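Local coordinates for protein coenzyme A transferase (Yersinia pestis, PDB 3QLI) that probably transfers coenzyme A between acyl-CoA thioesters and carboxylic acids, at residues Asn257-His262 against Arg276-Asn281; Asp234-Gln239 against Asn331-Asn336; Phe176-Asn181 against Asp200-Asn205. All coordinates share one frame; numbering follows the deposited sequence.

Contact 1: residues Asn257-His262 against Arg276-Asn281; sequences NDLGIH and RGVVTN
The side-chain amide of Asn281 meets Gly260 and Ile261 through its oxygen. OD1 of Asn281 takes the hydrogen bond of Ile261 N at 2.8 Å, with the donor tilted 26° from the amide plane. The same OD1 also touches CA of Gly260. ND2 of Asn281 turns to Ser291 OG, so both ends of the amide are held. The second flat group is the carboxylate of Asp258. Its OD1 accepts from Thr280 OG1 at 2.7 Å, on the anti lone pair, directed away from OD2. OG1 of Thr280 sits between the backbone N and the carbonyl carbon (chi1 72°) and is also hydrogen-bonded with Gln282 N. OD2 of Asp258 has a long, weak ion pair with Arg283.

Between these groups the backbones join in a single bridge, Leu259 with Val279. Leu259 N donates to Val278 O at 3.0 Å. Water 1 links Asp258 N to Gly277 O.

The apolar side is formed by two pairs. Leu259 and Val278 lie side by side, CD1 of Leu259 being 3.6 Å from CG1 of Val278. Ile261 crosses Val279 at about a right angle, and its CD1 reaches both methyls of the valine. Leu270 and Ile274 of helix 268-276 also pack on Ile261.

Gly277 ends that helix in a Schellman motif. The chain then returns beside Leu259, at the entry to strand 260-261, the edge strand of a Rossmann-like sheet within this chain. Glu264, to which CoA has been seen bound covalently, follows three residues after Ile261.

Leu259 O accepts from Thr280 N at 2.8 Å and from Asn281 N at 2.9 Å, and Val279 CA adds a CH...O contact. The carbonyl oxygen of the buried Leu259 thus has two N-H donors, which satisfy its partial negative charge. Directed polar bonds as well as apolar packing tie the returning loop to residues 259-261.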
ATOM      1  N   ASN A 257      17.051  26.056  -6.732  1.00 22.99           N
ATOM      2  CA  ASN A 257      16.033  27.032  -7.076  1.00 26.46           C
ATOM      3  C   ASN A 257      14.720  26.377  -7.514  1.00 22.70           C
ATOM      4  O   ASN A 257      14.702  25.245  -7.991  1.00 23.55           O
ATOM      5  CB  ASN A 257      16.533  27.985  -8.161  1.00 32.53           C
ATOM      6  CG  ASN A 257      16.768  27.286  -9.478  1.00 36.67           C
ATOM      7  OD1 ASN A 257      15.823  26.850 -10.143  1.00 41.47           O
ATOM      8  ND2 ASN A 257      18.037  27.183  -9.874  1.00 46.03           N
ATOM      9  N   ASP A 258      13.631  27.115  -7.335  1.00 20.35           N
ATOM     10  CA  ASP A 258      12.302  26.689  -7.751  1.00 22.69           C
ATOM     11  C   ASP A 258      11.860  25.342  -7.183  1.00 16.32           C
ATOM     12  O   ASP A 258      11.112  24.606  -7.822  1.00 17.43           O
ATOM     13  CB  ASP A 258      12.186  26.707  -9.274  1.00 24.35           C
ATOM     14  CG  ASP A 258      12.008  28.117  -9.823  1.00 34.28           C
ATOM     15  OD1 ASP A 258      11.163  28.883  -9.284  1.00 26.84           O
ATOM     16  OD2 ASP A 258      12.725  28.459 -10.786  1.00 34.97           O
ATOM     17  N   LEU A 259      12.311  25.024  -5.978  1.00 17.16           N
ATOM     18  CA  LEU A 259      11.780  23.837  -5.304  1.00 15.71           C
ATOM     19  C   LEU A 259      10.319  24.053  -4.915  1.00 19.83           C
ATOM     20  O   LEU A 259       9.846  25.195  -4.784  1.00 15.35           O
ATOM     21  CB  LEU A 259      12.601  23.495  -4.066  1.00 14.67           C
ATOM     22  CG  LEU A 259      14.079  23.201  -4.316  1.00 15.19           C
ATOM     23  CD1 LEU A 259      14.777  22.739  -3.036  1.00 19.13           C
ATOM     24  CD2 LEU A 259      14.221  22.148  -5.399  1.00 22.43           C
ATOM     25  N   GLY A 260       9.602  22.945  -4.743  1.00 15.33           N
ATOM     26  CA  GLY A 260       8.242  22.996  -4.243  1.00 14.53           C
ATOM     27  C   GLY A 260       8.143  22.194  -2.959  1.00 13.68           C
ATOM     28  O   GLY A 260       9.057  21.426  -2.624  1.00 12.17           O
ATOM     29  N   ILE A 261       7.036  22.367  -2.239  1.00 13.66           N
ATOM     30  CA  ILE A 261       6.788  21.586  -1.033  1.00 13.43           C
ATOM     31  C   ILE A 261       5.398  20.964  -1.076  1.00 12.87           C
ATOM     32  O   ILE A 261       4.406  21.658  -1.296  1.00 13.81           O
ATOM     33  CB  ILE A 261       6.894  22.454   0.248  1.00 12.77           C
ATOM     34  CG1 ILE A 261       8.350  22.856   0.522  1.00 15.50           C
ATOM     35  CG2 ILE A 261       6.321  21.701   1.467  1.00 12.63           C
ATOM     36  CD1 ILE A 261       8.494  23.835   1.676  1.00 15.68           C
ATOM     37  N   HIS A 262       5.346  19.649  -0.899  1.00 12.50           N
ATOM     38  CA  HIS A 262       4.097  18.937  -0.630  1.00 11.79           C
ATOM     39  C   HIS A 262       4.466  17.824   0.329  1.00 11.56           C
ATOM     40  O   HIS A 262       4.948  16.751  -0.080  1.00 11.56           O
ATOM     41  CB  HIS A 262       3.496  18.366  -1.921  1.00 13.38           C
ATOM     42  CG  HIS A 262       2.226  17.597  -1.706  1.00 13.38           C
ATOM     43  ND1 HIS A 262       0.990  18.064  -2.103  1.00 13.75           N
ATOM     44  CD2 HIS A 262       2.002  16.392  -1.125  1.00 11.05           C
ATOM     45  CE1 HIS A 262       0.063  17.176  -1.786  1.00 15.18           C
ATOM     46  NE2 HIS A 262       0.654  16.146  -1.200  1.00 13.48           N
ATOM     47  N   ARG A 276      14.339  31.422   2.549  1.00 23.22           N
ATOM     48  CA  ARG A 276      15.455  31.751   1.666  1.00 23.20           C
ATOM     49  C   ARG A 276      15.058  32.027   0.217  1.00 26.51           C
ATOM     50  O   ARG A 276      15.886  32.484  -0.560  1.00 25.61           O
ATOM     51  CB  ARG A 276      16.505  30.642   1.688  1.00 25.63           C
ATOM     52  CG  ARG A 276      17.258  30.524   2.992  1.00 27.42           C
ATOM     53  CD  ARG A 276      18.195  29.322   2.980  1.00 28.04           C
ATOM     54  NE  ARG A 276      18.979  29.261   4.208  1.00 33.34           N
ATOM     55  CZ  ARG A 276      20.176  29.827   4.352  1.00 39.08           C
ATOM     56  NH1 ARG A 276      20.727  30.483   3.339  1.00 38.75           N
ATOM     57  NH2 ARG A 276      20.823  29.735   5.507  1.00 39.26           N
ATOM     58  N   GLY A 277      13.813  31.732  -0.153  1.00 22.93           N
ATOM     59  CA  GLY A 277      13.366  31.900  -1.531  1.00 20.41           C
ATOM     60  C   GLY A 277      13.731  30.721  -2.422  1.00 23.88           C
ATOM     61  O   GLY A 277      13.541  30.758  -3.646  1.00 20.42           O
ATOM     62  N   VAL A 278      14.262  29.672  -1.799  1.00 19.24           N
ATOM     63  CA  VAL A 278      14.613  28.439  -2.494  1.00 18.88           C
ATOM     64  C   VAL A 278      13.363  27.708  -2.965  1.00 18.77           C
ATOM     65  O   VAL A 278      13.296  27.204  -4.091  1.00 19.75           O
ATOM     66  CB  VAL A 278      15.418  27.502  -1.563  1.00 23.13           C
ATOM     67  CG1 VAL A 278      15.574  26.109  -2.185  1.00 19.48           C
ATOM     68  CG2 VAL A 278      16.784  28.121  -1.228  1.00 22.01           C
ATOM     69  N   VAL A 279      12.378  27.634  -2.081  1.00 17.38           N
ATOM     70  CA  VAL A 279      11.093  27.026  -2.406  1.00 16.40           C
ATOM     71  C   VAL A 279      10.202  28.102  -3.019  1.00 18.37           C
ATOM     72  O   VAL A 279       9.897  29.103  -2.367  1.00 22.03           O
ATOM     73  CB  VAL A 279      10.422  26.453  -1.134  1.00 15.58           C
ATOM     74  CG1 VAL A 279       8.909  26.183  -1.363  1.00 15.51           C
ATOM     75  CG2 VAL A 279      11.143  25.201  -0.659  1.00 16.34           C
ATOM     76  N   THR A 280       9.792  27.900  -4.267  1.00 16.33           N
ATOM     77  CA  THR A 280       8.885  28.830  -4.926  1.00 19.99           C
ATOM     78  C   THR A 280       7.560  28.163  -5.316  1.00 19.65           C
ATOM     79  O   THR A 280       6.567  28.847  -5.555  1.00 18.04           O
ATOM     80  CB  THR A 280       9.498  29.401  -6.207  1.00 17.86           C
ATOM     81  OG1 THR A 280       9.532  28.371  -7.199  1.00 19.18           O
ATOM     82  CG2 THR A 280      10.908  29.899  -5.956  1.00 20.37           C
ATOM     83  N   ASN A 281       7.559  26.835  -5.412  1.00 16.77           N
ATOM     84  CA  ASN A 281       6.361  26.091  -5.799  1.00 14.59           C
ATOM     85  C   ASN A 281       5.846  26.382  -7.210  1.00 18.43           C
ATOM     86  O   ASN A 281       4.722  26.007  -7.565  1.00 18.35           O
ATOM     87  CB  ASN A 281       5.235  26.311  -4.781  1.00 16.35           C
ATOM     88  CG  ASN A 281       5.535  25.670  -3.443  1.00 17.45           C
ATOM     89  OD1 ASN A 281       5.556  24.441  -3.323  1.00 15.97           O
ATOM     90  ND2 ASN A 281       5.768  26.494  -2.428  1.00 15.61           N
TER
HETATM   91  O   HOH W   1      14.347  29.666  -6.076  1.00 22.50           O

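Contact 2: residues Asp234-Gln239 against Asn331-Asn336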
ATOM      1  N   ASP A 234      16.894  20.532  -9.307  1.00 30.05           N
ATOM      2  CA  ASP A 234      16.128  21.779  -9.266  1.00 32.80           C
ATOM      3  C   ASP A 234      14.673  21.436  -9.639  1.00 24.41           C
ATOM      4  O   ASP A 234      14.419  20.514 -10.414  1.00 24.44           O
ATOM      5  CB  ASP A 234      16.685  22.845 -10.224  1.00 31.73           C
ATOM      6  CG  ASP A 234      17.975  23.512  -9.716  1.00 37.26           C
ATOM      7  OD1 ASP A 234      18.155  23.715  -8.491  1.00 30.84           O
ATOM      8  OD2 ASP A 234      18.813  23.861 -10.572  1.00 48.47           O
ATOM      9  N   GLY A 235      13.722  22.169  -9.073  1.00 21.88           N
ATOM     10  CA  GLY A 235      12.327  21.955  -9.391  1.00 21.09           C
ATOM     11  C   GLY A 235      11.728  20.778  -8.638  1.00 19.27           C
ATOM     12  O   GLY A 235      10.551  20.479  -8.808  1.00 17.28           O
ATOM     13  N   ALA A 236      12.531  20.106  -7.811  1.00 17.62           N
ATOM     14  CA  ALA A 236      12.019  18.993  -6.995  1.00 16.57           C
ATOM     15  C   ALA A 236      10.878  19.438  -6.074  1.00 15.87           C
ATOM     16  O   ALA A 236      10.869  20.557  -5.567  1.00 15.63           O
ATOM     17  CB  ALA A 236      13.143  18.366  -6.179  1.00 17.35           C
ATOM     18  N   CYS A 237       9.913  18.550  -5.857  1.00 14.32           N
ATOM     19  CA  CYS A 237       8.803  18.841  -4.967  1.00 14.27           C
ATOM     20  C   CYS A 237       8.968  17.974  -3.716  1.00 14.42           C
ATOM     21  O   CYS A 237       8.753  16.762  -3.757  1.00 13.38           O
ATOM     22  CB  CYS A 237       7.485  18.528  -5.675  1.00 15.31           C
ATOM     23  SG  CYS A 237       6.009  18.971  -4.737  1.00 16.20           S
ATOM     24  N   LEU A 238       9.328  18.612  -2.608  1.00 13.19           N
ATOM     25  CA  LEU A 238       9.835  17.922  -1.424  1.00 12.76           C
ATOM     26  C   LEU A 238       8.775  17.470  -0.424  1.00 11.66           C
ATOM     27  O   LEU A 238       7.822  18.198  -0.127  1.00 12.79           O
ATOM     28  CB  LEU A 238      10.793  18.840  -0.677  1.00 13.47           C
ATOM     29  CG  LEU A 238      12.020  19.365  -1.419  1.00 16.66           C
ATOM     30  CD1 LEU A 238      12.773  20.325  -0.512  1.00 19.67           C
ATOM     31  CD2 LEU A 238      12.898  18.196  -1.834  1.00 15.25           C
ATOM     32  N   GLN A 239       8.968  16.262   0.094  1.00 12.65           N
ATOM     33  CA  GLN A 239       8.362  15.860   1.369  1.00 11.77           C
ATOM     34  C   GLN A 239       9.498  15.400   2.268  1.00 15.20           C
ATOM     35  O   GLN A 239      10.394  14.692   1.808  1.00 14.40           O
ATOM     36  CB  GLN A 239       7.357  14.726   1.198  1.00 10.89           C
ATOM     37  CG  GLN A 239       6.886  14.134   2.542  1.00  9.79           C
ATOM     38  CD  GLN A 239       7.668  12.890   2.942  1.00 16.67           C
ATOM     39  OE1 GLN A 239       8.222  12.192   2.089  1.00 14.04           O
ATOM     40  NE2 GLN A 239       7.719  12.610   4.251  1.00 16.79           N
ATOM     41  N   ASN A 331       8.691  15.333 -10.334  1.00 14.92           N
ATOM     42  CA  ASN A 331       9.955  15.414  -9.620  1.00 15.05           C
ATOM     43  C   ASN A 331       9.770  15.443  -8.112  1.00 15.29           C
ATOM     44  O   ASN A 331      10.515  16.108  -7.405  1.00 13.03           O
ATOM     45  CB  ASN A 331      10.758  16.643 -10.083  1.00 16.66           C
ATOM     46  CG  ASN A 331      11.077  16.601 -11.579  1.00 22.56           C
ATOM     47  OD1 ASN A 331      11.650  15.634 -12.078  1.00 22.28           O
ATOM     48  ND2 ASN A 331      10.684  17.642 -12.293  1.00 22.29           N
ATOM     49  N   VAL A 332       8.774  14.719  -7.618  1.00 13.76           N
ATOM     50  CA  VAL A 332       8.638  14.559  -6.179  1.00 13.57           C
ATOM     51  C   VAL A 332       9.896  13.904  -5.628  1.00 14.20           C
ATOM     52  O   VAL A 332      10.431  12.956  -6.218  1.00 15.86           O
ATOM     53  CB  VAL A 332       7.415  13.691  -5.819  1.00 14.63           C
ATOM     54  CG1 VAL A 332       7.416  13.348  -4.324  1.00 13.51           C
ATOM     55  CG2 VAL A 332       6.126  14.419  -6.210  1.00 12.79           C
ATOM     56  N   VAL A 333      10.400  14.434  -4.518  1.00 11.71           N
ATOM     57  CA  VAL A 333      11.419  13.716  -3.767  1.00 12.93           C
ATOM     58  C   VAL A 333      10.913  13.541  -2.350  1.00 14.77           C
ATOM     59  O   VAL A 333      10.678  14.522  -1.650  1.00 13.76           O
ATOM     60  CB  VAL A 333      12.773  14.430  -3.743  1.00 15.01           C
ATOM     61  CG1 VAL A 333      13.752  13.631  -2.897  1.00 16.25           C
ATOM     62  CG2 VAL A 333      13.313  14.605  -5.177  1.00 12.98           C
ATOM     63  N   SER A 334      10.707  12.283  -1.963  1.00 13.41           N
ATOM     64  CA  SER A 334      10.281  11.928  -0.616  1.00 12.13           C
ATOM     65  C   SER A 334      11.494  11.463   0.171  1.00 13.18           C
ATOM     66  O   SER A 334      12.191  10.541  -0.252  1.00 14.97           O
ATOM     67  CB  SER A 334       9.256  10.800  -0.669  1.00 11.81           C
ATOM     68  OG  SER A 334       9.108  10.203   0.615  1.00 16.51           O
ATOM     69  N   ILE A 335      11.752  12.108   1.305  1.00 12.31           N
ATOM     70  CA  ILE A 335      12.886  11.748   2.144  1.00 13.38           C
ATOM     71  C   ILE A 335      12.398  11.337   3.521  1.00 15.11           C
ATOM     72  O   ILE A 335      11.929  12.166   4.300  1.00 14.72           O
ATOM     73  CB  ILE A 335      13.874  12.927   2.271  1.00 14.33           C
ATOM     74  CG1 ILE A 335      14.401  13.326   0.887  1.00 19.04           C
ATOM     75  CG2 ILE A 335      15.026  12.574   3.230  1.00 15.18           C
ATOM     76  CD1 ILE A 335      14.914  14.770   0.798  1.00 15.88           C
ATOM     77  N   ASN A 336      12.483  10.041   3.797  1.00 14.76           N
ATOM     78  CA  ASN A 336      12.036   9.466   5.060  1.00 16.71           C
ATOM     79  C   ASN A 336      13.174   8.726   5.746  1.00 18.16           C
ATOM     80  O   ASN A 336      14.099   8.274   5.094  1.00 17.94           O
ATOM     81  CB  ASN A 336      10.893   8.497   4.815  1.00 17.43           C
ATOM     82  CG  ASN A 336       9.614   9.201   4.435  1.00 18.54           C
ATOM     83  OD1 ASN A 336       9.167  10.096   5.145  1.00 18.59           O
ATOM     84  ND2 ASN A 336       9.031   8.815   3.309  1.00 18.08           N
TER
HETATM   85  O   HOH W   2       9.554  19.862 -11.267  1.00 21.98           O
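Gln239 and Asn336 cross at about a right angle, with their amide planes turned 40° apart. NE2 of Gln239 donates to Asn336 OD1 at 3.0 Å, and that oxygen lies in the plane of the Gln239 amide. The bond is almost straight, 176° at the hydrogen. On the other end of the amide, Gln239 OE1 accepts from Ser334 OG at 2.6 Å, nearly along the C=O axis. One amide therefore spans two residues of the neighbouring strand, and the two bonds fix which end is oxygen and which is nitrogen. CG of Gln239 stands anti to the backbone N, and a bend at chi2 (-96°) turns CD toward Ser334 and Asn336. Phe366 of helix 363-372 packs on Gln239 and Ser334.

The two strands are parallel neighbours inside the C-terminal sheet, which is mainly parallel and Rossmann-like, as in this transferase family. Cys237, Leu238 and Gln239 pair with Val332, Val333 and Ser334. Gln239 lies near Glu264, with about 5 Å between their side chains; CoA has been seen bound covalently to Glu264. The side chain of Asn336 is about 4 Å from that of Gln363, a CoA-binding residue.

On the sheet face opposite Gln239, Leu238 and Val333 meet, CD2 of Leu238 lying 4.2 Å from CB of Val333. Leu270 and Leu273 of helix 268-276 cover Leu238 there. CG2 of Val333 also touches CB of Ala236 at 3.9 Å. Where the strands begin, water 2 donates to Gly235 O and accepts from Asn331 ND2, at 2.7 Å each.

Contact 3: residues Phe176-Asn181 against Asp200-Asn205; sequences FIVEVN and DAIVEN
Glu179 OE2 is gripped by three donors: Asn205 ND2 at 3.2 Å, water 3 at 2.7 Å, and the backbone N of Ala53. Its partner oxygen OE1 accepts from Leu54 N. The carboxylate thus sits at the start of helix 52-63, whose dipole may stabilise its negative charge. Here strand 201-204 closes one side of the parallel, Rossmann-like sheet of the N-terminal domain, beside strand 175-180.

Glu179 and Asn205 lie side by side and point the same way, with carboxylate and amide planes 72° apart. ND2 reaches OE2 on the anti side, 32° out of the carboxylate plane. On the same face CG2 of Val203 lies 3.8 Å from CB of Glu179.

On the other sheet face Ile202 packs against two valines. Its CG1 lies 3.9 Å from CG2 of Val178, and its CG2 lies 3.8 Å from CG2 of Val180. Tyr22 of helix 18-25 covers Ile202 and Val180.

At the start of the pairing Asp200 bonds twice to Phe176. CG of Asp200 lies beside its own backbone N (chi1 -68°), near the Phe176 backbone. Asp200 N donates to Phe176 O, and Asp200 OD2 accepts from Phe176 N at 2.8 Å, while OD1 forms a salt bridge with Arg175.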
ATOM      1  N   PHE A 176     -17.652  20.480  19.353  1.00 13.90           N
ATOM      2  CA  PHE A 176     -16.307  20.964  19.068  1.00 14.73           C
ATOM      3  C   PHE A 176     -15.953  22.043  20.085  1.00 14.43           C
ATOM      4  O   PHE A 176     -16.642  23.063  20.178  1.00 15.62           O
ATOM      5  CB  PHE A 176     -16.253  21.521  17.645  1.00 13.05           C
ATOM      6  CG  PHE A 176     -14.910  22.066  17.242  1.00 14.98           C
ATOM      7  CD1 PHE A 176     -13.733  21.448  17.652  1.00 13.76           C
ATOM      8  CD2 PHE A 176     -14.828  23.191  16.430  1.00 15.53           C
ATOM      9  CE1 PHE A 176     -12.491  21.941  17.258  1.00 14.86           C
ATOM     10  CE2 PHE A 176     -13.584  23.696  16.042  1.00 13.12           C
ATOM     11  CZ  PHE A 176     -12.422  23.067  16.450  1.00 13.10           C
ATOM     12  N   ILE A 177     -14.898  21.803  20.857  1.00 12.02           N
ATOM     13  CA  ILE A 177     -14.478  22.720  21.915  1.00 12.78           C
ATOM     14  C   ILE A 177     -13.106  23.266  21.560  1.00 14.41           C
ATOM     15  O   ILE A 177     -12.178  22.487  21.326  1.00 15.14           O
ATOM     16  CB  ILE A 177     -14.341  21.984  23.265  1.00 12.77           C
ATOM     17  CG1 ILE A 177     -15.615  21.188  23.565  1.00 14.79           C
ATOM     18  CG2 ILE A 177     -13.991  22.970  24.390  1.00 15.35           C
ATOM     19  CD1 ILE A 177     -15.540  20.386  24.866  1.00 15.21           C
ATOM     20  N   VAL A 178     -12.960  24.592  21.513  1.00 13.75           N
ATOM     21  CA  VAL A 178     -11.661  25.165  21.153  1.00 12.88           C
ATOM     22  C   VAL A 178     -10.953  25.819  22.334  1.00 15.44           C
ATOM     23  O   VAL A 178     -11.582  26.324  23.265  1.00 15.70           O
ATOM     24  CB  VAL A 178     -11.772  26.193  20.012  1.00 14.35           C
ATOM     25  CG1 VAL A 178     -12.478  25.580  18.811  1.00 14.65           C
ATOM     26  CG2 VAL A 178     -12.494  27.435  20.493  1.00 13.06           C
ATOM     27  N   GLU A 179      -9.630  25.796  22.274  1.00 13.87           N
ATOM     28  CA  GLU A 179      -8.797  26.509  23.221  1.00 14.57           C
ATOM     29  C   GLU A 179      -8.033  27.570  22.438  1.00 15.75           C
ATOM     30  O   GLU A 179      -7.109  27.261  21.677  1.00 13.95           O
ATOM     31  CB  GLU A 179      -7.843  25.535  23.909  1.00 13.64           C
ATOM     32  CG  GLU A 179      -6.859  26.188  24.882  1.00 17.11           C
ATOM     33  CD  GLU A 179      -6.300  25.182  25.875  1.00 17.54           C
ATOM     34  OE1 GLU A 179      -7.038  24.228  26.221  1.00 16.00           O
ATOM     35  OE2 GLU A 179      -5.134  25.336  26.313  1.00 16.39           O
ATOM     36  N   VAL A 180      -8.458  28.817  22.606  1.00 14.31           N
ATOM     37  CA  VAL A 180      -7.858  29.955  21.936  1.00 14.78           C
ATOM     38  C   VAL A 180      -6.486  30.238  22.543  1.00 19.72           C
ATOM     39  O   VAL A 180      -6.322  30.273  23.770  1.00 18.76           O
ATOM     40  CB  VAL A 180      -8.770  31.209  22.057  1.00 17.81           C
ATOM     41  CG1 VAL A 180      -8.006  32.498  21.678  1.00 16.89           C
ATOM     42  CG2 VAL A 180     -10.029  31.040  21.212  1.00 18.42           C
ATOM     43  N   ASN A 181      -5.500  30.428  21.680  1.00 15.05           N
ATOM     44  CA  ASN A 181      -4.131  30.673  22.120  1.00 16.55           C
ATOM     45  C   ASN A 181      -3.476  31.633  21.150  1.00 20.45           C
ATOM     46  O   ASN A 181      -3.323  31.309  19.975  1.00 16.84           O
ATOM     47  CB  ASN A 181      -3.364  29.347  22.152  1.00 17.17           C
ATOM     48  CG  ASN A 181      -1.961  29.495  22.683  1.00 18.00           C
ATOM     49  OD1 ASN A 181      -1.505  30.601  22.964  1.00 20.43           O
ATOM     50  ND2 ASN A 181      -1.268  28.378  22.839  1.00 15.86           N
ATOM     51  N   ASP A 200     -18.741  24.912  19.718  1.00 16.31           N
ATOM     52  CA  ASP A 200     -19.732  24.742  20.770  1.00 16.80           C
ATOM     53  C   ASP A 200     -19.329  25.429  22.059  1.00 17.64           C
ATOM     54  O   ASP A 200     -20.185  25.893  22.821  1.00 20.40           O
ATOM     55  CB  ASP A 200     -20.024  23.264  21.004  1.00 18.41           C
ATOM     56  CG  ASP A 200     -20.730  22.635  19.829  1.00 19.02           C
ATOM     57  OD1 ASP A 200     -21.951  22.853  19.676  1.00 16.50           O
ATOM     58  OD2 ASP A 200     -20.055  21.935  19.052  1.00 16.57           O
ATOM     59  N   ALA A 201     -18.030  25.497  22.309  1.00 14.91           N
ATOM     60  CA  ALA A 201     -17.541  26.159  23.513  1.00 19.23           C
ATOM     61  C   ALA A 201     -16.113  26.622  23.325  1.00 17.44           C
ATOM     62  O   ALA A 201     -15.353  26.028  22.549  1.00 16.26           O
ATOM     63  CB  ALA A 201     -17.649  25.230  24.721  1.00 18.87           C
ATOM     64  N   ILE A 202     -15.754  27.674  24.057  1.00 16.17           N
ATOM     65  CA  ILE A 202     -14.453  28.321  23.931  1.00 17.13           C
ATOM     66  C   ILE A 202     -13.795  28.533  25.291  1.00 18.67           C
ATOM     67  O   ILE A 202     -14.443  29.004  26.232  1.00 21.46           O
ATOM     68  CB  ILE A 202     -14.617  29.715  23.301  1.00 16.61           C
ATOM     69  CG1 ILE A 202     -15.351  29.606  21.960  1.00 17.63           C
ATOM     70  CG2 ILE A 202     -13.255  30.418  23.181  1.00 16.69           C
ATOM     71  CD1 ILE A 202     -15.962  30.936  21.485  1.00 18.56           C
ATOM     72  N   VAL A 203     -12.519  28.180  25.399  1.00 16.72           N
ATOM     73  CA  VAL A 203     -11.713  28.621  26.538  1.00 18.95           C
ATOM     74  C   VAL A 203     -10.501  29.344  25.977  1.00 20.31           C
ATOM     75  O   VAL A 203     -10.198  29.211  24.786  1.00 17.91           O
ATOM     76  CB  VAL A 203     -11.264  27.450  27.449  1.00 18.22           C
ATOM     77  CG1 VAL A 203     -12.476  26.652  27.925  1.00 17.19           C
ATOM     78  CG2 VAL A 203     -10.259  26.531  26.723  1.00 17.16           C
ATOM     79  N   GLU A 204      -9.823  30.117  26.824  1.00 20.65           N
ATOM     80  CA  GLU A 204      -8.651  30.890  26.404  1.00 15.92           C
ATOM     81  C   GLU A 204      -7.473  30.540  27.292  1.00 22.66           C
ATOM     82  O   GLU A 204      -7.584  30.543  28.525  1.00 19.37           O
ATOM     83  CB  GLU A 204      -8.922  32.397  26.495  1.00 21.49           C
ATOM     84  CG  GLU A 204     -10.019  32.886  25.552  1.00 22.44           C
ATOM     85  CD  GLU A 204     -10.502  34.310  25.846  1.00 28.50           C
ATOM     86  OE1 GLU A 204     -10.405  34.772  27.007  1.00 27.47           O
ATOM     87  OE2 GLU A 204     -11.005  34.964  24.910  1.00 23.34           O
ATOM     88  N   ASN A 205      -6.348  30.237  26.659  1.00 18.64           N
ATOM     89  CA  ASN A 205      -5.129  29.863  27.364  1.00 18.89           C
ATOM     90  C   ASN A 205      -3.926  30.202  26.503  1.00 21.62           C
ATOM     91  O   ASN A 205      -3.560  29.434  25.603  1.00 20.71           O
ATOM     92  CB  ASN A 205      -5.111  28.367  27.700  1.00 17.95           C
ATOM     93  CG  ASN A 205      -3.949  27.992  28.606  1.00 24.20           C
ATOM     94  OD1 ASN A 205      -3.694  28.668  29.601  1.00 27.19           O
ATOM     95  ND2 ASN A 205      -3.233  26.925  28.261  1.00 20.41           N
TER
HETATM   96  O   HOH W   3      -3.369  26.863  24.917  1.00 18.87           O

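Overall arrangement
From the N terminus, contact 3 closes first. It joins two neighbouring strands of the N-terminal parallel sheet over a short connection without helix. The chain then enters the C-terminal part. Strand 237-240 opens the long loop that contact 2 closes at strand 332-337. Contact 1 is nested inside this loop and ties the loop after helix 268-276 back to strand 260-261. Contacts 1 and 2 touch, because strands 260-261 and 237-240 are neighbours in one sheet; Gly260 N lies 2.8 Å from Ala236 O. Contact 3 stands apart, its centre about 35 Å from that of contact 1 and about 37 Å from that of contact 2.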